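Local coordinates for YjbQ family protein (Aeropyrum pernix, PDB 2P6H), which is of unknown function, a member of the UPF0047 (YjbQ) family that assembles as a trimer of identical subunits, at residues G32-V41 against D95-L106. Sequence-based numbering, arbitrary orientation.
Sequences GVNGLLVVYV and DSRVIPVVGGRL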
loop_
_atom_site.group_PDB
_atom_site.type_symbol
_atom_site.label_atom_id
_atom_site.label_comp_id
_atom_site.label_asym_id
_atom_site.label_seq_id
_atom_site.Cartn_x
_atom_site.Cartn_y
_atom_site.Cartn_z
ATOM N N GLY A 32 -15.579 8.578 -17.131
ATOM C CA GLY A 32 -16.093 8.521 -15.768
ATOM C C GLY A 32 -16.139 9.908 -15.139
ATOM O O GLY A 32 -15.291 10.742 -15.376
ATOM N N VAL A 33 -17.194 10.153 -14.337
ATOM C CA VAL A 33 -17.277 11.458 -13.711
ATOM C C VAL A 33 -16.994 11.369 -12.204
ATOM O O VAL A 33 -16.106 12.023 -11.673
ATOM C CB VAL A 33 -18.684 12.003 -13.979
ATOM C CG1 VAL A 33 -18.878 13.327 -13.242
ATOM C CG2 VAL A 33 -18.879 12.227 -15.466
ATOM N N ASN A 34 -17.739 10.548 -11.466
ATOM C CA ASN A 34 -17.495 10.355 -10.036
ATOM C C ASN A 34 -17.390 8.868 -9.752
ATOM O O ASN A 34 -18.275 8.092 -10.085
ATOM C CB ASN A 34 -18.655 10.915 -9.200
ATOM C CG ASN A 34 -18.893 12.375 -9.504
ATOM O OD1 ASN A 34 -18.106 13.259 -9.175
ATOM N ND2 ASN A 34 -20.063 12.621 -10.120
ATOM N N GLY A 35 -16.282 8.465 -9.136
ATOM C CA GLY A 35 -16.066 7.041 -8.849
ATOM C C GLY A 35 -14.622 6.778 -8.419
ATOM O O GLY A 35 -13.937 7.664 -7.926
ATOM N N LEU A 36 -14.167 5.506 -8.574
ATOM C CA LEU A 36 -12.808 5.127 -8.213
ATOM C C LEU A 36 -12.145 4.420 -9.372
ATOM O O LEU A 36 -12.772 3.700 -10.140
ATOM C CB LEU A 36 -12.819 4.071 -7.115
ATOM C CG LEU A 36 -13.394 4.466 -5.770
ATOM C CD1 LEU A 36 -13.448 3.184 -4.927
ATOM C CD2 LEU A 36 -12.536 5.453 -4.980
ATOM N N LEU A 37 -10.857 4.679 -9.515
ATOM C CA LEU A 37 -10.121 3.976 -10.494
ATOM C C LEU A 37 -9.153 3.102 -9.746
ATOM O O LEU A 37 -8.557 3.511 -8.757
ATOM C CB LEU A 37 -9.363 5.016 -11.298
ATOM C CG LEU A 37 -8.223 4.375 -12.070
ATOM C CD1 LEU A 37 -8.762 3.598 -13.266
ATOM C CD2 LEU A 37 -7.184 5.369 -12.590
ATOM N N VAL A 38 -9.041 1.844 -10.169
ATOM C CA VAL A 38 -8.032 0.984 -9.548
ATOM C C VAL A 38 -7.013 0.637 -10.587
ATOM O O VAL A 38 -7.325 0.126 -11.654
ATOM C CB VAL A 38 -8.635 -0.337 -9.018
ATOM C CG1 VAL A 38 -7.546 -1.177 -8.353
ATOM C CG2 VAL A 38 -9.725 -0.040 -8.005
ATOM N N VAL A 39 -5.770 1.019 -10.280
ATOM C CA VAL A 39 -4.642 0.704 -11.117
ATOM C C VAL A 39 -3.903 -0.410 -10.458
ATOM O O VAL A 39 -3.475 -0.316 -9.315
ATOM C CB VAL A 39 -3.707 1.909 -11.207
ATOM C CG1 VAL A 39 -2.572 1.615 -12.186
ATOM C CG2 VAL A 39 -4.478 3.126 -11.685
ATOM N N TYR A 40 -3.732 -1.531 -11.144
ATOM C CA TYR A 40 -3.037 -2.649 -10.534
ATOM C C TYR A 40 -2.296 -3.485 -11.565
ATOM O O TYR A 40 -2.633 -3.519 -12.747
ATOM C CB TYR A 40 -4.033 -3.511 -9.727
ATOM C CG TYR A 40 -5.106 -4.111 -10.586
ATOM C CD1 TYR A 40 -6.080 -3.308 -11.182
ATOM C CD2 TYR A 40 -5.192 -5.500 -10.732
ATOM C CE1 TYR A 40 -7.108 -3.877 -11.928
ATOM C CE2 TYR A 40 -6.226 -6.071 -11.474
ATOM C CZ TYR A 40 -7.176 -5.251 -12.079
ATOM O OH TYR A 40 -8.206 -5.817 -12.812
ATOM N N VAL A 41 -1.215 -4.117 -11.094
ATOM C CA VAL A 41 -0.434 -4.968 -11.961
ATOM C C VAL A 41 -0.503 -6.418 -11.433
ATOM O O VAL A 41 -0.523 -6.671 -10.235
ATOM C CB VAL A 41 1.016 -4.385 -12.062
ATOM C CG1 VAL A 41 0.959 -2.865 -12.197
ATOM C CG2 VAL A 41 1.813 -4.751 -10.824
ATOM N N ASP A 95 1.149 -3.524 -5.302
ATOM C CA ASP A 95 0.796 -3.800 -6.690
ATOM C C ASP A 95 -0.519 -3.184 -7.150
ATOM O O ASP A 95 -0.988 -3.473 -8.251
ATOM C CB ASP A 95 0.755 -5.312 -6.924
ATOM C CG ASP A 95 0.085 -6.043 -5.794
ATOM O OD1 ASP A 95 -0.787 -5.439 -5.137
ATOM O OD2 ASP A 95 0.425 -7.220 -5.563
ATOM N N SER A 96 -1.131 -2.356 -6.311
ATOM C CA SER A 96 -2.367 -1.710 -6.739
ATOM C C SER A 96 -2.572 -0.397 -5.988
ATOM O O SER A 96 -2.150 -0.229 -4.851
ATOM C CB SER A 96 -3.555 -2.660 -6.489
ATOM O OG SER A 96 -4.018 -2.496 -5.148
ATOM N N ARG A 97 -3.224 0.523 -6.680
ATOM C CA ARG A 97 -3.491 1.856 -6.135
ATOM C C ARG A 97 -4.910 2.271 -6.463
ATOM O O ARG A 97 -5.389 2.098 -7.576
ATOM C CB ARG A 97 -2.493 2.847 -6.761
ATOM C CG ARG A 97 -2.871 4.322 -6.519
ATOM C CD ARG A 97 -2.910 4.702 -5.025
ATOM N NE ARG A 97 -2.147 5.941 -4.763
ATOM C CZ ARG A 97 -2.741 7.160 -4.924
ATOM N NH1 ARG A 97 -4.015 7.271 -5.296
ATOM N NH2 ARG A 97 -2.012 8.256 -4.730
ATOM N N VAL A 98 -5.591 2.819 -5.471
ATOM C CA VAL A 98 -6.944 3.302 -5.694
ATOM C C VAL A 98 -6.852 4.810 -5.820
ATOM O O VAL A 98 -6.234 5.478 -5.017
ATOM C CB VAL A 98 -7.852 2.930 -4.499
ATOM C CG1 VAL A 98 -9.251 3.511 -4.740
ATOM C CG2 VAL A 98 -7.956 1.423 -4.338
ATOM N N ILE A 99 -7.456 5.331 -6.922
ATOM C CA ILE A 99 -7.429 6.775 -7.199
ATOM C C ILE A 99 -8.828 7.303 -7.471
ATOM O O ILE A 99 -9.473 6.961 -8.454
ATOM C CB ILE A 99 -6.564 7.052 -8.436
ATOM C CG1 ILE A 99 -5.197 6.395 -8.275
ATOM C CG2 ILE A 99 -6.343 8.575 -8.577
ATOM C CD1 ILE A 99 -4.345 6.490 -9.542
ATOM N N PRO A 100 -9.332 8.190 -6.602
ATOM C CA PRO A 100 -10.664 8.768 -6.800
ATOM C C PRO A 100 -10.774 9.582 -8.090
ATOM O O PRO A 100 -9.797 10.176 -8.563
ATOM C CB PRO A 100 -10.848 9.644 -5.560
ATOM C CG PRO A 100 -9.942 9.118 -4.481
ATOM C CD PRO A 100 -8.783 8.586 -5.296
ATOM N N VAL A 101 -11.966 9.574 -8.670
ATOM C CA VAL A 101 -12.254 10.352 -9.870
ATOM C C VAL A 101 -13.422 11.201 -9.397
ATOM O O VAL A 101 -14.486 10.677 -9.031
ATOM C CB VAL A 101 -12.681 9.460 -11.056
ATOM C CG1 VAL A 101 -13.112 10.331 -12.245
ATOM C CG2 VAL A 101 -11.516 8.569 -11.470
ATOM N N VAL A 102 -13.208 12.509 -9.354
ATOM C CA VAL A 102 -14.245 13.419 -8.870
ATOM C C VAL A 102 -14.516 14.510 -9.888
ATOM O O VAL A 102 -13.635 15.265 -10.278
ATOM C CB VAL A 102 -13.786 14.072 -7.562
ATOM C CG1 VAL A 102 -14.958 14.789 -6.895
ATOM C CG2 VAL A 102 -13.242 13.019 -6.615
ATOM N N GLY A 103 -15.768 14.609 -10.324
ATOM C CA GLY A 103 -16.129 15.629 -11.290
ATOM C C GLY A 103 -15.281 15.508 -12.542
ATOM O O GLY A 103 -14.841 16.508 -13.110
ATOM N N GLY A 104 -15.039 14.275 -12.962
ATOM C CA GLY A 104 -14.256 14.040 -14.157
ATOM C C GLY A 104 -12.753 14.189 -13.940
ATOM O O GLY A 104 -11.975 13.901 -14.843
ATOM N N ARG A 105 -12.338 14.635 -12.757
ATOM C CA ARG A 105 -10.915 14.831 -12.478
ATOM C C ARG A 105 -10.265 13.682 -11.713
ATOM O O ARG A 105 -10.660 13.364 -10.580
ATOM C CB ARG A 105 -10.703 16.115 -11.671
ATOM C CG ARG A 105 -11.024 17.411 -12.408
ATOM C CD ARG A 105 -10.889 18.605 -11.435
ATOM N NE ARG A 105 -10.769 19.850 -12.176
ATOM C CZ ARG A 105 -10.665 21.054 -11.617
ATOM N NH1 ARG A 105 -10.668 21.194 -10.292
ATOM N NH2 ARG A 105 -10.534 22.132 -12.387
ATOM N N LEU A 106 -9.257 13.068 -12.331
ATOM C CA LEU A 106 -8.531 12.052 -11.671
ATOM C C LEU A 106 -7.868 12.712 -10.508
ATOM O O LEU A 106 -7.099 13.654 -10.649
ATOM C CB LEU A 106 -7.486 11.533 -12.649
ATOM C CG LEU A 106 -6.715 10.355 -12.077
ATOM C CD1 LEU A 106 -7.633 9.205 -11.657
ATOM C CD2 LEU A 106 -5.708 9.766 -13.065
#
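Leu37 drops its CB against Ile99 O (3.4 Å) and, with CG swung anti to its backbone N (chi1 162°), lays CD2 across CD1 of Leu106, 4.0 Å away. It is the bump between Ile99 and Val101 on a greasy face that Val39 continues, CG2 resting 4.0 Å from Ile99 CD1; Val23 and Trp26 of helix 20-28 cover Leu37 there. On the other face Leu36 reaches obliquely with CD2 to Val98 CG1 (3.8 Å), while Tyr40 and Ser96 press CB to CB at 3.4 Å. Between these two layers, strands 35-40 and 96-102 run antiparallel, with paired backbone bonds at Gly35-Val101, Leu37-Ile99 and Val39-Arg97. Val101 lays CG1 over the bulge backbone, 3.5 Å from Val33 O, and turns CG2 toward Leu37 CB. Past it, the type I' turn Val102-Arg105 is gripped twice: Gly104 N gives a nearly straight bond (174°) to Val33 O, and Gly103 N meets Asn34 OD1 at 2.9 Å from above the amide plane. ND2 of Asn34 binds Glu134, which Val33 and Asn34 both face in a classic beta bulge; an alanine here would probably leave Gly103 N and the Glu134 carboxylate each without this side-chain partner. Apolar contacts thus fill the middle, polar bonds hold the turn, and toward the other end Arg97 NE pairs with Asp95 of the second subunit and Asp95 OD1 with Arg97 of the third, consistent with this strand pair helping to join the trimer.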